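Local coordinates for uncharacterized protein (Bacteroides ovatus, PDB 4IPB) that is of unknown function but belongs to a putative beta-lactamase-inhibitor-like, PepSY-like family, at residues 76-81 against 109-114; 81-86 against 98-103; 93-98 against 114-119. All coordinates share one frame; numbering follows the deposited sequence.

Contact 1 (76-81 against 109-114)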
loop_
_atom_site.group_PDB
_atom_site.type_symbol
_atom_site.label_atom_id
_atom_site.label_comp_id
_atom_site.label_asym_id
_atom_site.label_seq_id
_atom_site.Cartn_x
_atom_site.Cartn_y
_atom_site.Cartn_z
ATOM N N GLY A 76 -20.071 7.111 -2.259
ATOM C CA GLY A 76 -20.254 5.669 -2.085
ATOM C C GLY A 76 -20.763 5.319 -0.687
ATOM O O GLY A 76 -21.010 6.171 0.133
ATOM N N PRO A 77 -20.892 4.016 -0.401
ATOM C CA PRO A 77 -21.485 3.568 0.876
ATOM C C PRO A 77 -20.722 3.853 2.159
ATOM O O PRO A 77 -21.311 3.820 3.239
ATOM C CB PRO A 77 -21.644 2.048 0.694
ATOM C CG PRO A 77 -21.260 1.744 -0.723
ATOM C CD PRO A 77 -20.561 2.922 -1.318
ATOM N N TYR A 78 -19.439 4.137 2.033
ATOM C CA TYR A 78 -18.551 4.347 3.184
ATOM C C TYR A 78 -18.232 5.838 3.393
ATOM O O TYR A 78 -17.384 6.161 4.201
ATOM C CB TYR A 78 -17.269 3.536 2.981
ATOM C CG TYR A 78 -17.572 2.105 2.747
ATOM C CD1 TYR A 78 -17.868 1.272 3.791
ATOM C CD2 TYR A 78 -17.688 1.611 1.455
ATOM C CE1 TYR A 78 -18.212 -0.048 3.587
ATOM C CE2 TYR A 78 -18.055 0.302 1.226
ATOM C CZ TYR A 78 -18.281 -0.523 2.297
ATOM O OH TYR A 78 -18.646 -1.813 2.046
ATOM N N ALA A 79 -18.922 6.700 2.652
ATOM C CA ALA A 79 -18.714 8.170 2.687
ATOM C C ALA A 79 -18.608 8.750 4.091
ATOM O O ALA A 79 -17.797 9.635 4.314
ATOM C CB ALA A 79 -19.808 8.884 1.886
ATOM N N ASN A 80 -19.389 8.230 5.035
ATOM C CA ASN A 80 -19.385 8.747 6.393
ATOM C C ASN A 80 -18.606 7.917 7.419
ATOM O O ASN A 80 -18.660 8.193 8.616
ATOM C CB ASN A 80 -20.837 8.934 6.857
ATOM C CG ASN A 80 -21.596 9.946 5.997
ATOM O OD1 ASN A 80 -21.055 10.982 5.620
ATOM N ND2 ASN A 80 -22.835 9.630 5.660
ATOM N N TRP A 81 -17.855 6.933 6.957
ATOM C CA TRP A 81 -17.032 6.113 7.829
ATOM C C TRP A 81 -15.731 6.865 8.205
ATOM O O TRP A 81 -15.345 7.815 7.521
ATOM C CB TRP A 81 -16.733 4.778 7.110
ATOM C CG TRP A 81 -17.914 3.817 7.139
ATOM C CD1 TRP A 81 -19.192 4.067 6.765
ATOM C CD2 TRP A 81 -17.877 2.463 7.569
ATOM N NE1 TRP A 81 -19.981 2.945 6.959
ATOM C CE2 TRP A 81 -19.194 1.951 7.474
ATOM C CE3 TRP A 81 -16.869 1.644 8.088
ATOM C CZ2 TRP A 81 -19.508 0.639 7.831
ATOM C CZ3 TRP A 81 -17.191 0.366 8.477
ATOM C CH2 TRP A 81 -18.500 -0.131 8.322
ATOM N N ILE A 109 -15.398 -2.982 13.622
ATOM C CA ILE A 109 -15.463 -3.435 12.227
ATOM C C ILE A 109 -14.519 -2.578 11.357
ATOM O O ILE A 109 -14.538 -1.357 11.456
ATOM C CB ILE A 109 -16.919 -3.394 11.696
ATOM C CG1 ILE A 109 -16.976 -3.966 10.293
ATOM C CG2 ILE A 109 -17.544 -1.989 11.754
ATOM C CD1 ILE A 109 -16.910 -5.461 10.330
ATOM N N LYS A 110 -13.681 -3.209 10.532
ATOM C CA LYS A 110 -12.811 -2.491 9.617
ATOM C C LYS A 110 -12.916 -3.137 8.220
ATOM O O LYS A 110 -12.928 -4.379 8.124
ATOM C CB LYS A 110 -11.334 -2.609 10.020
ATOM C CG LYS A 110 -10.978 -2.269 11.449
ATOM C CD LYS A 110 -10.868 -0.798 11.618
ATOM C CE LYS A 110 -10.498 -0.438 13.048
ATOM N NZ LYS A 110 -10.853 0.985 13.260
ATOM N N TYR A 111 -13.008 -2.315 7.174
ATOM C CA TYR A 111 -12.953 -2.794 5.802
ATOM C C TYR A 111 -11.839 -2.112 5.021
ATOM O O TYR A 111 -11.554 -0.948 5.276
ATOM C CB TYR A 111 -14.250 -2.507 5.037
ATOM C CG TYR A 111 -15.467 -3.174 5.620
ATOM C CD1 TYR A 111 -15.631 -4.561 5.506
ATOM C CD2 TYR A 111 -16.490 -2.432 6.163
ATOM C CE1 TYR A 111 -16.738 -5.181 6.064
ATOM C CE2 TYR A 111 -17.617 -3.047 6.683
ATOM C CZ TYR A 111 -17.713 -4.411 6.645
ATOM O OH TYR A 111 -18.863 -4.940 7.191
ATOM N N GLN A 112 -11.209 -2.861 4.134
ATOM C CA GLN A 112 -10.382 -2.283 3.073
ATOM C C GLN A 112 -11.225 -2.117 1.827
ATOM O O GLN A 112 -11.916 -3.066 1.416
ATOM C CB GLN A 112 -9.196 -3.159 2.670
ATOM C CG GLN A 112 -8.066 -3.156 3.665
ATOM C CD GLN A 112 -6.982 -4.121 3.241
ATOM O OE1 GLN A 112 -7.271 -5.240 2.879
ATOM N NE2 GLN A 112 -5.714 -3.682 3.273
ATOM N N LEU A 113 -11.147 -0.919 1.259
ATOM C CA LEU A 113 -11.859 -0.549 0.048
ATOM C C LEU A 113 -10.807 -0.407 -1.023
ATOM O O LEU A 113 -9.863 0.318 -0.839
ATOM C CB LEU A 113 -12.595 0.792 0.250
ATOM C CG LEU A 113 -13.398 1.011 1.505
ATOM C CD1 LEU A 113 -14.012 2.400 1.522
ATOM C CD2 LEU A 113 -14.395 -0.092 1.653
ATOM N N PHE A 114 -10.945 -1.129 -2.138
ATOM C CA PHE A 114 -9.990 -1.128 -3.273
ATOM C C PHE A 114 -10.568 -0.347 -4.454
ATOM O O PHE A 114 -11.522 -0.833 -5.133
ATOM C CB PHE A 114 -9.714 -2.560 -3.688
ATOM C CG PHE A 114 -9.025 -3.393 -2.602
ATOM C CD1 PHE A 114 -9.746 -3.911 -1.564
ATOM C CD2 PHE A 114 -7.684 -3.744 -2.734
ATOM C CE1 PHE A 114 -9.128 -4.699 -0.588
ATOM C CE2 PHE A 114 -7.072 -4.540 -1.794
ATOM C CZ PHE A 114 -7.795 -5.001 -0.685
#

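Contact 2 (81-86 against 98-103)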
loop_
_atom_site.group_PDB
_atom_site.type_symbol
_atom_site.label_atom_id
_atom_site.label_comp_id
_atom_site.label_asym_id
_atom_site.label_seq_id
_atom_site.Cartn_x
_atom_site.Cartn_y
_atom_site.Cartn_z
ATOM N N TRP A 81 -17.855 6.933 6.957
ATOM C CA TRP A 81 -17.032 6.113 7.829
ATOM C C TRP A 81 -15.731 6.865 8.205
ATOM O O TRP A 81 -15.345 7.815 7.521
ATOM C CB TRP A 81 -16.733 4.778 7.110
ATOM C CG TRP A 81 -17.914 3.817 7.139
ATOM C CD1 TRP A 81 -19.192 4.067 6.765
ATOM C CD2 TRP A 81 -17.877 2.463 7.569
ATOM N NE1 TRP A 81 -19.981 2.945 6.959
ATOM C CE2 TRP A 81 -19.194 1.951 7.474
ATOM C CE3 TRP A 81 -16.869 1.644 8.088
ATOM C CZ2 TRP A 81 -19.508 0.639 7.831
ATOM C CZ3 TRP A 81 -17.191 0.366 8.477
ATOM C CH2 TRP A 81 -18.500 -0.131 8.322
ATOM N N VAL A 82 -15.058 6.407 9.253
ATOM C CA VAL A 82 -13.787 6.977 9.708
ATOM C C VAL A 82 -12.661 6.370 8.915
ATOM O O VAL A 82 -12.559 5.131 8.774
ATOM C CB VAL A 82 -13.526 6.667 11.197
ATOM C CG1 VAL A 82 -12.142 7.142 11.633
ATOM C CG2 VAL A 82 -14.602 7.310 12.051
ATOM N N VAL A 83 -11.814 7.234 8.359
ATOM C CA VAL A 83 -10.791 6.739 7.470
ATOM C C VAL A 83 -9.538 6.501 8.305
ATOM O O VAL A 83 -8.970 7.452 8.862
ATOM C CB VAL A 83 -10.534 7.728 6.341
ATOM C CG1 VAL A 83 -9.326 7.293 5.561
ATOM C CG2 VAL A 83 -11.742 7.777 5.428
ATOM N N ASP A 84 -9.139 5.249 8.448
ATOM C CA ASP A 84 -7.961 4.896 9.242
ATOM C C ASP A 84 -6.652 5.027 8.482
ATOM O O ASP A 84 -5.625 5.398 9.076
ATOM C CB ASP A 84 -8.034 3.461 9.746
ATOM C CG ASP A 84 -9.120 3.261 10.801
ATOM O OD1 ASP A 84 -9.736 4.245 11.298
ATOM O OD2 ASP A 84 -9.348 2.080 11.136
ATOM N N ASN A 85 -6.694 4.699 7.199
ATOM C CA ASN A 85 -5.508 4.784 6.372
ATOM C C ASN A 85 -5.884 4.840 4.897
ATOM O O ASN A 85 -6.995 4.491 4.491
ATOM C CB ASN A 85 -4.606 3.596 6.710
ATOM C CG ASN A 85 -3.196 3.729 6.145
ATOM O OD1 ASN A 85 -2.694 4.839 5.860
ATOM N ND2 ASN A 85 -2.519 2.589 6.021
ATOM N N VAL A 86 -4.947 5.355 4.111
ATOM C CA VAL A 86 -5.085 5.464 2.670
ATOM C C VAL A 86 -3.735 5.033 2.114
ATOM O O VAL A 86 -2.730 5.628 2.494
ATOM C CB VAL A 86 -5.431 6.909 2.246
ATOM C CG1 VAL A 86 -5.568 7.026 0.723
ATOM C CG2 VAL A 86 -6.690 7.415 2.963
ATOM N N ILE A 98 -5.880 2.182 -5.103
ATOM C CA ILE A 98 -5.958 2.959 -3.901
ATOM C C ILE A 98 -6.740 2.156 -2.861
ATOM O O ILE A 98 -7.862 1.740 -3.101
ATOM C CB ILE A 98 -6.668 4.303 -4.133
ATOM C CG1 ILE A 98 -5.892 5.216 -5.079
ATOM C CG2 ILE A 98 -6.812 5.029 -2.786
ATOM C CD1 ILE A 98 -6.152 4.969 -6.539
ATOM N N VAL A 99 -6.127 1.905 -1.717
ATOM C CA VAL A 99 -6.749 1.096 -0.673
ATOM C C VAL A 99 -7.070 2.048 0.447
ATOM O O VAL A 99 -6.178 2.676 1.036
ATOM C CB VAL A 99 -5.868 -0.065 -0.182
ATOM C CG1 VAL A 99 -6.629 -0.852 0.840
ATOM C CG2 VAL A 99 -5.482 -0.968 -1.343
ATOM N N ILE A 100 -8.361 2.159 0.749
ATOM C CA ILE A 100 -8.809 2.995 1.871
ATOM C C ILE A 100 -9.306 2.071 2.953
ATOM O O ILE A 100 -10.206 1.271 2.708
ATOM C CB ILE A 100 -9.912 3.978 1.463
ATOM C CG1 ILE A 100 -9.471 4.770 0.220
ATOM C CG2 ILE A 100 -10.273 4.870 2.646
ATOM C CD1 ILE A 100 -10.531 5.728 -0.310
ATOM N N LYS A 101 -8.701 2.166 4.152
ATOM C CA LYS A 101 -9.141 1.384 5.290
ATOM C C LYS A 101 -10.083 2.226 6.126
ATOM O O LYS A 101 -9.736 3.331 6.566
ATOM C CB LYS A 101 -7.966 0.915 6.139
ATOM C CG LYS A 101 -8.364 -0.065 7.214
ATOM C CD LYS A 101 -7.164 -0.494 8.006
ATOM C CE LYS A 101 -7.566 -1.463 9.087
ATOM N NZ LYS A 101 -6.499 -1.628 10.104
ATOM N N VAL A 102 -11.298 1.709 6.319
ATOM C CA VAL A 102 -12.314 2.436 7.054
ATOM C C VAL A 102 -12.852 1.649 8.227
ATOM O O VAL A 102 -12.779 0.389 8.272
ATOM C CB VAL A 102 -13.496 2.813 6.156
ATOM C CG1 VAL A 102 -13.020 3.757 5.075
ATOM C CG2 VAL A 102 -14.145 1.597 5.526
ATOM N N GLY A 103 -13.342 2.401 9.209
ATOM C CA GLY A 103 -13.968 1.857 10.411
ATOM C C GLY A 103 -15.087 2.825 10.852
ATOM O O GLY A 103 -15.432 3.790 10.195
HETATM O O HOH W 1 -6.983 0.778 11.656
#

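Contact 3 (93-98 against 114-119)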
loop_
_atom_site.group_PDB
_atom_site.type_symbol
_atom_site.label_atom_id
_atom_site.label_comp_id
_atom_site.label_asym_id
_atom_site.label_seq_id
_atom_site.Cartn_x
_atom_site.Cartn_y
_atom_site.Cartn_z
ATOM N N LYS A 93 3.492 -3.315 -14.052
ATOM C CA LYS A 93 2.606 -3.597 -15.150
ATOM C C LYS A 93 1.126 -3.360 -14.817
ATOM O O LYS A 93 0.414 -2.966 -15.695
ATOM C CB LYS A 93 2.791 -5.048 -15.614
ATOM C CG LYS A 93 2.032 -5.446 -16.885
ATOM C CD LYS A 93 2.007 -6.983 -17.073
ATOM C CE LYS A 93 2.782 -7.397 -18.292
ATOM N NZ LYS A 93 2.657 -8.868 -18.521
ATOM N N TRP A 94 0.669 -3.768 -13.656
ATOM C CA TRP A 94 -0.765 -3.723 -13.312
ATOM C C TRP A 94 -1.106 -2.246 -12.998
ATOM O O TRP A 94 -0.229 -1.437 -12.617
ATOM C CB TRP A 94 -1.118 -4.615 -12.097
ATOM C CG TRP A 94 -0.560 -6.059 -12.123
ATOM C CD1 TRP A 94 0.171 -6.654 -11.133
ATOM C CD2 TRP A 94 -0.670 -7.023 -13.168
ATOM N NE1 TRP A 94 0.560 -7.926 -11.525
ATOM C CE2 TRP A 94 0.009 -8.188 -12.750
ATOM C CE3 TRP A 94 -1.300 -7.030 -14.388
ATOM C CZ2 TRP A 94 0.112 -9.344 -13.539
ATOM C CZ3 TRP A 94 -1.227 -8.187 -15.194
ATOM C CH2 TRP A 94 -0.500 -9.326 -14.775
ATOM N N GLN A 95 -2.388 -1.919 -13.156
ATOM C CA GLN A 95 -2.914 -0.600 -12.809
ATOM C C GLN A 95 -2.810 -0.355 -11.277
ATOM O O GLN A 95 -2.969 -1.264 -10.445
ATOM C CB GLN A 95 -4.383 -0.501 -13.252
ATOM C CG GLN A 95 -5.106 0.763 -12.873
ATOM C CD GLN A 95 -6.521 0.793 -13.404
ATOM O OE1 GLN A 95 -7.422 0.169 -12.866
ATOM N NE2 GLN A 95 -6.713 1.546 -14.458
ATOM N N ALA A 96 -2.511 0.891 -10.927
ATOM C CA ALA A 96 -2.483 1.273 -9.528
ATOM C C ALA A 96 -3.829 1.058 -8.850
ATOM O O ALA A 96 -4.885 1.107 -9.450
ATOM C CB ALA A 96 -2.057 2.721 -9.351
ATOM N N ILE A 97 -3.766 0.838 -7.551
ATOM C CA ILE A 97 -4.921 0.622 -6.690
ATOM C C ILE A 97 -4.784 1.532 -5.463
ATOM O O ILE A 97 -3.720 1.651 -4.898
ATOM C CB ILE A 97 -4.987 -0.811 -6.152
ATOM C CG1 ILE A 97 -5.083 -1.792 -7.286
ATOM C CG2 ILE A 97 -6.217 -0.970 -5.250
ATOM C CD1 ILE A 97 -4.850 -3.257 -6.900
ATOM N N ILE A 98 -5.880 2.182 -5.103
ATOM C CA ILE A 98 -5.958 2.959 -3.901
ATOM C C ILE A 98 -6.740 2.156 -2.861
ATOM O O ILE A 98 -7.862 1.740 -3.101
ATOM C CB ILE A 98 -6.668 4.303 -4.133
ATOM C CG1 ILE A 98 -5.892 5.216 -5.079
ATOM C CG2 ILE A 98 -6.812 5.029 -2.786
ATOM C CD1 ILE A 98 -6.152 4.969 -6.539
ATOM N N PHE A 114 -10.945 -1.129 -2.138
ATOM C CA PHE A 114 -9.990 -1.128 -3.273
ATOM C C PHE A 114 -10.568 -0.347 -4.454
ATOM O O PHE A 114 -11.522 -0.833 -5.133
ATOM C CB PHE A 114 -9.714 -2.560 -3.688
ATOM C CG PHE A 114 -9.025 -3.393 -2.602
ATOM C CD1 PHE A 114 -9.746 -3.911 -1.564
ATOM C CD2 PHE A 114 -7.684 -3.744 -2.734
ATOM C CE1 PHE A 114 -9.128 -4.699 -0.588
ATOM C CE2 PHE A 114 -7.072 -4.540 -1.794
ATOM C CZ PHE A 114 -7.795 -5.001 -0.685
ATOM N N TYR A 115 -10.015 0.846 -4.674
ATOM C CA TYR A 115 -10.452 1.740 -5.711
ATOM C C TYR A 115 -9.445 1.786 -6.873
ATOM O O TYR A 115 -8.233 1.800 -6.650
ATOM C CB TYR A 115 -10.593 3.200 -5.192
ATOM C CG TYR A 115 -11.836 3.437 -4.381
ATOM C CD1 TYR A 115 -12.994 3.805 -5.003
ATOM C CD2 TYR A 115 -11.827 3.327 -2.983
ATOM C CE1 TYR A 115 -14.161 4.027 -4.282
ATOM C CE2 TYR A 115 -12.995 3.538 -2.246
ATOM C CZ TYR A 115 -14.134 3.897 -2.902
ATOM O OH TYR A 115 -15.313 4.109 -2.219
ATOM N N THR A 116 -9.981 1.940 -8.060
ATOM C CA THR A 116 -9.152 2.236 -9.216
ATOM C C THR A 116 -8.893 3.731 -9.231
ATOM O O THR A 116 -9.645 4.544 -8.629
ATOM C CB THR A 116 -9.812 1.829 -10.563
ATOM O OG1 THR A 116 -10.871 2.730 -10.883
ATOM C CG2 THR A 116 -10.347 0.378 -10.540
ATOM N N PRO A 117 -7.880 4.158 -9.981
ATOM C CA PRO A 117 -7.659 5.609 -10.187
ATOM C C PRO A 117 -8.791 6.362 -10.840
ATOM O O PRO A 117 -8.833 7.591 -10.718
ATOM C CB PRO A 117 -6.416 5.649 -11.077
ATOM C CG PRO A 117 -5.709 4.328 -10.730
ATOM C CD PRO A 117 -6.842 3.363 -10.636
ATOM N N GLN A 118 -9.685 5.660 -11.544
ATOM C CA GLN A 118 -10.878 6.268 -12.124
ATOM C C GLN A 118 -12.062 6.299 -11.148
ATOM O O GLN A 118 -13.182 6.657 -11.512
ATOM C CB GLN A 118 -11.274 5.518 -13.389
ATOM C CG GLN A 118 -10.234 5.536 -14.505
ATOM C CD GLN A 118 -8.955 4.749 -14.212
ATOM O OE1 GLN A 118 -8.989 3.644 -13.646
ATOM N NE2 GLN A 118 -7.809 5.338 -14.558
ATOM N N GLY A 119 -11.843 5.880 -9.922
ATOM C CA GLY A 119 -12.834 5.967 -8.858
ATOM C C GLY A 119 -13.795 4.789 -8.778
ATOM O O GLY A 119 -14.810 4.879 -8.075
#

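Contact 1 (76-81 against 109-114)
With CG of Tyr78 anti to its carbonyl carbon (chi1 -55°) and CG of Trp81 set likewise, the two rings leave the turns of 76-81 for strand 109-114, Tyr78 meeting Leu113 and Tyr111, Trp81 meeting Tyr111 and Ile109. Two consecutive type I beta turns, Gly76 to Ala79 and Tyr78 to Trp81, carry them. Leu113 supplies a CH-pi contact: its CD2 lies 3.8 Å from the centroid of the Tyr78 ring, 15° off the normal, while its other methyl, CD1, rests 3.7 Å from Tyr78 CB. Pro77 CB lies over the opposite face, toward the rim. Trp81 uses the outer corner of its six-membered ring, and CH2 comes within 3.5 Å of Tyr111 CE2, near the plane of the tyrosine ring at its edge. The planes of these two rings are 46° apart. Trp81 CH2 also meets Ile109 CG2 at 4.0 Å. Tyr78 CE1 touches Tyr111 CD2 at 3.9 Å, and Tyr78 packs edge-to-face on Trp81, with Tyr78 CD1 3.9 Å above the Trp81 ring plane, over its centre, completing an aromatic cluster of the three residues. No hydrogen bond links the segments; apolar, CH-pi and ring contacts join them. The cluster lies near the surface, where the loop between helix 67-75 and strand 82-90 folds over strand 107-115; Phe73 of that helix touches both Tyr78 and Leu113, and strand 121-126 flanks Tyr111.

Contact 2 (81-86 against 98-103)
Val82 and Gly103 bond to each other twice: Val82 N donates to Gly103 O at 2.8 Å, and Gly103 N returns a bond to Val82 O at 2.9 Å. Further along, one acceptor serves two donors. Lys101 O takes Asp84 N at 2.8 Å and, weakly, Asn85 N at 3.4 Å, while Lys101 N is satisfied by Asn85 O at 2.9 Å. The register therefore shifts by one between Val83 and Asn85. Asp84, whose backbone has turned to phi/psi -83/-36°, is the extra residue. Asp84 OD2 accepts a hydrogen bond from a water at 2.7 Å, and that water accepts in turn from Lys101 NZ at 2.9 Å. The fully extended lysine thus reaches the acid through the water, since Lys101 NZ and Asp84 OD2 stand 4.8 Å apart; the direct salt bridge of OD2 is with Lys110 of strand 107-115, on the far side of 97-104. Two ammonium groups so near would probably favour the ionised acid. On the other face the contact is apolar. Val83 CG1, anti to its backbone N (chi1 171°), meets Ile100 CG2, and Val86 packs against Ile98 and Ile100, with Phe73 of helix 67-75 touching Val83, Ile100 and Val102. Before the strand starts, Trp81 lays CE3 against Val102 CG2 and Gly103 O. The arrangement is a classic beta bulge, with Asp84 and Asn85 facing Lys101, in the antiparallel hairpin of strands 82-90 and 97-104.

Contact 3 (93-98 against 114-119)
Gln95 extends from its loop to Thr116, Pro117 and Gln118, and its side chain can be followed atom by atom. From CB, CG is set anti to the backbone N (chi1 176°), and CG and CD run out extended, which puts CD beside Pro117 CD. Gln95 CG lies 3.8 Å from Pro117 CD, and Gln95 CD keeps the same separation from that ring carbon. At the tip the two branches part: Gln95 OE1 sits 3.7 Å from Thr116 CB and equally near Thr116 CG2, whereas Gln95 NE2 approaches Gln118 OE1 at 3.2 Å. The two glutamines meet tip to tip, their amide planes 30° apart, with the Gln118 chain bent at chi2 to bring its amide round. Thr116 OG1 has its main partner in Ile120 N and a weak bond from Gln118 N.

Closer to the sheet, the Pro117 ring leans on the backbone of Ala96, with Pro117 CD 3.2 Å from Ala96 O. Beyond it lies a reciprocal pair of bonds: Ile98 N to Tyr115 O and Tyr115 N to Ile98 O, both 2.8 Å long and nearly straight. Ile98 CD1 reaches along to the Pro117 backbone. Beside this pair, Ile97 CG2 meets the edge of the Phe114 ring at CD2, and Phe139 of helix 136-139 touches both residues.

The bonded pair Ile98-Tyr115 marks the open end of an antiparallel hairpin, strands 97-104 and 107-115. Past it the chain leaves the sheet through a type I beta turn, Thr116 to Gly119, which leads into the next hairpin strand, 121-126.

All three contacts reach the same antiparallel sheet, in which strands 82-90, 97-104, 107-115 and 121-126 are neighbours in chain order. Contacts 1 and 2 have centres about 6 Å apart and share Trp81; Leu113 N probably bonds to Ile100 O at 2.8 Å, and Lys110 NZ bridges to Asp84 OD2 at 2.8 Å. Contact 3 lies at the other end of the strands, its centre about 16 Å from that of contact 1 and 15 Å from that of contact 2. Its range overlaps that of contact 1 at Phe114, and it shares Ile98 with contact 2. A bound PEG, probably from crystallisation, lies about 5 Å from the Phe114 side chain; no active site is known.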